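Local structure of sensory rhodopsin transducer (Thermotoga maritima, 1NC7) at residues C51-I62 and N108-S116. The protein is of unknown function but binds magnesium ions and, like the Anabaena sensory rhodopsin transducer, may take part in signalling. Numbering follows the deposited sequence.
Sequences CIMNTGDETAKI and NVPVVMQLS
Cys51, Ile52 and Met53 pair edge to edge with Gln114, Met113 and Val112 as neighbouring antiparallel strands, and beyond the loop 55-59 the start of strand 60-68 meets Asn108 and Val109, where the second segment turns its corner. Four backbone hydrogen bonds join the strands, two between Cys51 and Gln114 (Cys51 N to Gln114 O 2.8 Å) and two between Met53 and Val112. On the inner side Ile52 and Met113 lie side by side, with CG1 of Ile52 3.8 Å from CG of Met113. Met113, a selenomethionine like Met53, runs on extended (chi2 -171°, chi3 -155°), which brings its CE tip to tip with Ile62, 3.8 Å from CG2 and close to CD1. This is the interior of an all-beta sandwich: Ile62 belongs to the layer that folds over the first, and Phe31 and Ala105 also pack on Met113. The other face, with Met53 CG against Val112 CB, meets a second subunit, whose Ile103 and Pro32 cover it; Gln114 NE2 bonds to Thr129 OG1 of its own chain, a residue of a magnesium site, and OE1 takes Asp33 N of that subunit. Val111 links strands to corner, its CB 3.3 Å from Met53 O and its CG1 packed on Ala60 CB. Asn108 grips Lys61 twice: OD1 accepts Lys61 N at 2.7 Å, nearly straight at 172° but with the donor above the amide's carbonyl plane, and Asn108 N returns a longer bond to Lys61 O. Asn108 ND2 reaches Thr59 O through a water. A leucine here would probably leave Lys61 N without its acceptor and break the water link to Thr59. Val109 CG2 presses unusually close on Ala60 CB, at 3.4 Å. Asn54 braces the loop, OD1 taking Gly56 N in an Asx turn and ND2 bonding to Glu58 O.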
loop_
_atom_site.group_PDB
_atom_site.type_symbol
_atom_site.label_atom_id
_atom_site.label_comp_id
_atom_site.label_asym_id
_atom_site.label_seq_id
_atom_site.Cartn_x
_atom_site.Cartn_y
_atom_site.Cartn_z
ATOM N N CYS D 51 -10.958 1.450 7.411
ATOM C CA CYS D 51 -11.505 0.118 7.591
ATOM C C CYS D 51 -10.829 -0.603 8.735
ATOM O O CYS D 51 -9.602 -0.693 8.797
ATOM C CB CYS D 51 -11.381 -0.655 6.285
ATOM S SG CYS D 51 -12.215 0.223 4.937
ATOM N N ILE D 52 -11.656 -1.113 9.644
ATOM C CA ILE D 52 -11.182 -1.792 10.836
ATOM C C ILE D 52 -11.822 -3.166 10.964
ATOM O O ILE D 52 -13.009 -3.334 10.682
ATOM C CB ILE D 52 -11.555 -0.979 12.092
ATOM C CG1 ILE D 52 -11.161 0.487 11.900
ATOM C CG2 ILE D 52 -10.873 -1.568 13.319
ATOM C CD1 ILE D 52 -11.650 1.404 13.010
HETATM N N MSE D 53 -11.032 -4.148 11.378
HETATM C CA MSE D 53 -11.562 -5.488 11.573
HETATM C C MSE D 53 -11.179 -5.988 12.958
HETATM O O MSE D 53 -10.079 -5.722 13.450
HETATM C CB MSE D 53 -11.054 -6.447 10.488
HETATM C CG MSE D 53 -9.556 -6.659 10.454
HETATM SE SE MSE D 53 -8.987 -7.694 8.902
HETATM C CE MSE D 53 -9.912 -9.341 9.311
ATOM N N ASN D 54 -12.114 -6.694 13.583
ATOM C CA ASN D 54 -11.923 -7.252 14.913
ATOM C C ASN D 54 -12.172 -8.753 14.824
ATOM O O ASN D 54 -13.310 -9.183 14.653
ATOM C CB ASN D 54 -12.914 -6.607 15.886
ATOM C CG ASN D 54 -12.795 -7.152 17.300
ATOM O OD1 ASN D 54 -11.877 -7.908 17.613
ATOM N ND2 ASN D 54 -13.726 -6.757 18.166
ATOM N N THR D 55 -11.106 -9.542 14.931
ATOM C CA THR D 55 -11.224 -10.994 14.854
ATOM C C THR D 55 -11.252 -11.619 16.242
ATOM O O THR D 55 -11.263 -12.842 16.374
ATOM C CB THR D 55 -10.044 -11.614 14.080
ATOM O OG1 THR D 55 -8.824 -11.380 14.797
ATOM C CG2 THR D 55 -9.928 -10.996 12.692
ATOM N N GLY D 56 -11.272 -10.774 17.269
ATOM C CA GLY D 56 -11.269 -11.257 18.640
ATOM C C GLY D 56 -12.625 -11.579 19.238
ATOM O O GLY D 56 -13.657 -11.481 18.571
ATOM N N ASP D 57 -12.616 -11.953 20.516
ATOM C CA ASP D 57 -13.835 -12.320 21.227
ATOM C C ASP D 57 -14.422 -11.200 22.081
ATOM O O ASP D 57 -15.439 -11.392 22.748
ATOM C CB ASP D 57 -13.572 -13.539 22.113
ATOM C CG ASP D 57 -13.039 -14.720 21.330
ATOM O OD1 ASP D 57 -13.649 -15.073 20.299
ATOM O OD2 ASP D 57 -12.013 -15.298 21.746
ATOM N N GLU D 58 -13.781 -10.037 22.071
ATOM C CA GLU D 58 -14.275 -8.906 22.842
ATOM C C GLU D 58 -14.441 -7.680 21.961
ATOM O O GLU D 58 -13.693 -7.483 21.001
ATOM C CB GLU D 58 -13.330 -8.593 24.007
ATOM C CG GLU D 58 -13.356 -9.644 25.108
ATOM C CD GLU D 58 -12.462 -9.298 26.283
ATOM O OE1 GLU D 58 -12.438 -10.080 27.260
ATOM O OE2 GLU D 58 -11.785 -8.248 26.235
ATOM N N THR D 59 -15.437 -6.864 22.289
ATOM C CA THR D 59 -15.714 -5.648 21.541
ATOM C C THR D 59 -14.528 -4.698 21.644
ATOM O O THR D 59 -13.932 -4.536 22.710
ATOM C CB THR D 59 -16.978 -4.943 22.081
ATOM O OG1 THR D 59 -18.123 -5.775 21.852
ATOM C CG2 THR D 59 -17.185 -3.600 21.392
ATOM N N ALA D 60 -14.185 -4.074 20.524
ATOM C CA ALA D 60 -13.075 -3.142 20.499
ATOM C C ALA D 60 -13.580 -1.714 20.629
ATOM O O ALA D 60 -14.494 -1.299 19.916
ATOM C CB ALA D 60 -12.286 -3.298 19.202
ATOM N N LYS D 61 -12.997 -0.980 21.570
ATOM C CA LYS D 61 -13.337 0.419 21.787
ATOM C C LYS D 61 -12.135 1.163 21.223
ATOM O O LYS D 61 -11.015 1.034 21.725
ATOM C CB LYS D 61 -13.505 0.703 23.279
ATOM C CG LYS D 61 -14.645 -0.075 23.919
ATOM C CD LYS D 61 -14.748 0.216 25.406
ATOM C CE LYS D 61 -15.876 -0.580 26.046
ATOM N NZ LYS D 61 -15.971 -0.321 27.512
ATOM N N ILE D 62 -12.373 1.934 20.173
ATOM C CA ILE D 62 -11.297 2.637 19.505
ATOM C C ILE D 62 -11.399 4.154 19.550
ATOM O O ILE D 62 -12.442 4.732 19.246
ATOM C CB ILE D 62 -11.223 2.175 18.037
ATOM C CG1 ILE D 62 -11.221 0.644 17.985
ATOM C CG2 ILE D 62 -9.963 2.694 17.386
ATOM C CD1 ILE D 62 -11.267 0.075 16.590
ATOM N N ASN D 108 -8.493 -0.865 22.591
ATOM C CA ASN D 108 -8.280 -1.560 23.856
ATOM C C ASN D 108 -7.899 -3.017 23.596
ATOM O O ASN D 108 -7.312 -3.677 24.452
ATOM C CB ASN D 108 -9.543 -1.475 24.724
ATOM C CG ASN D 108 -10.721 -2.205 24.117
ATOM O OD1 ASN D 108 -10.987 -2.093 22.924
ATOM N ND2 ASN D 108 -11.447 -2.950 24.946
ATOM N N VAL D 109 -8.234 -3.509 22.405
ATOM C CA VAL D 109 -7.911 -4.875 22.007
ATOM C C VAL D 109 -7.326 -4.846 20.597
ATOM O O VAL D 109 -7.585 -3.920 19.828
ATOM C CB VAL D 109 -9.155 -5.796 22.004
ATOM C CG1 VAL D 109 -9.738 -5.890 23.407
ATOM C CG2 VAL D 109 -10.192 -5.276 21.017
ATOM N N PRO D 110 -6.530 -5.861 20.241
ATOM C CA PRO D 110 -5.920 -5.916 18.909
ATOM C C PRO D 110 -6.927 -5.905 17.761
ATOM O O PRO D 110 -7.944 -6.598 17.807
ATOM C CB PRO D 110 -5.124 -7.218 18.948
ATOM C CG PRO D 110 -4.769 -7.356 20.408
ATOM C CD PRO D 110 -6.064 -6.981 21.077
ATOM N N VAL D 111 -6.634 -5.102 16.741
ATOM C CA VAL D 111 -7.466 -5.012 15.543
ATOM C C VAL D 111 -6.526 -4.767 14.364
ATOM O O VAL D 111 -5.319 -4.648 14.548
ATOM C CB VAL D 111 -8.488 -3.845 15.627
ATOM C CG1 VAL D 111 -9.500 -4.120 16.729
ATOM C CG2 VAL D 111 -7.768 -2.526 15.881
ATOM N N VAL D 112 -7.074 -4.719 13.154
ATOM C CA VAL D 112 -6.255 -4.456 11.975
ATOM C C VAL D 112 -6.947 -3.337 11.214
ATOM O O VAL D 112 -8.178 -3.315 11.120
ATOM C CB VAL D 112 -6.129 -5.694 11.062
ATOM C CG1 VAL D 112 -5.185 -5.382 9.905
ATOM C CG2 VAL D 112 -5.600 -6.881 11.860
HETATM N N MSE D 113 -6.163 -2.405 10.682
HETATM C CA MSE D 113 -6.737 -1.274 9.961
HETATM C C MSE D 113 -6.093 -0.978 8.619
HETATM O O MSE D 113 -4.901 -1.223 8.412
HETATM C CB MSE D 113 -6.670 -0.015 10.820
HETATM C CG MSE D 113 -7.447 -0.116 12.107
HETATM SE SE MSE D 113 -7.554 1.582 12.994
HETATM C CE MSE D 113 -7.823 0.940 14.785
ATOM N N GLN D 114 -6.904 -0.419 7.725
ATOM C CA GLN D 114 -6.484 -0.055 6.375
ATOM C C GLN D 114 -7.213 1.236 6.015
ATOM O O GLN D 114 -8.377 1.408 6.373
ATOM C CB GLN D 114 -6.884 -1.174 5.405
ATOM C CG GLN D 114 -6.418 -0.996 3.965
ATOM C CD GLN D 114 -6.766 -2.201 3.098
ATOM O OE1 GLN D 114 -7.075 -3.279 3.607
ATOM N NE2 GLN D 114 -6.715 -2.022 1.786
ATOM N N LEU D 115 -6.535 2.144 5.319
ATOM C CA LEU D 115 -7.155 3.408 4.923
ATOM C C LEU D 115 -7.192 3.524 3.408
ATOM O O LEU D 115 -6.174 3.341 2.735
ATOM C CB LEU D 115 -6.379 4.602 5.491
ATOM C CG LEU D 115 -6.938 5.997 5.174
ATOM C CD1 LEU D 115 -8.301 6.169 5.840
ATOM C CD2 LEU D 115 -5.970 7.068 5.662
ATOM N N SER D 116 -8.368 3.836 2.877
ATOM C CA SER D 116 -8.531 3.975 1.440
ATOM C C SER D 116 -9.189 5.295 1.108
ATOM O O SER D 116 -10.025 5.790 1.856
ATOM C CB SER D 116 -9.380 2.829 0.896
ATOM O OG SER D 116 -8.800 1.591 1.247
HETATM O O HOH W 1 -8.589 -8.324 15.741
HETATM O O HOH W 2 -14.163 -4.163 25.337
#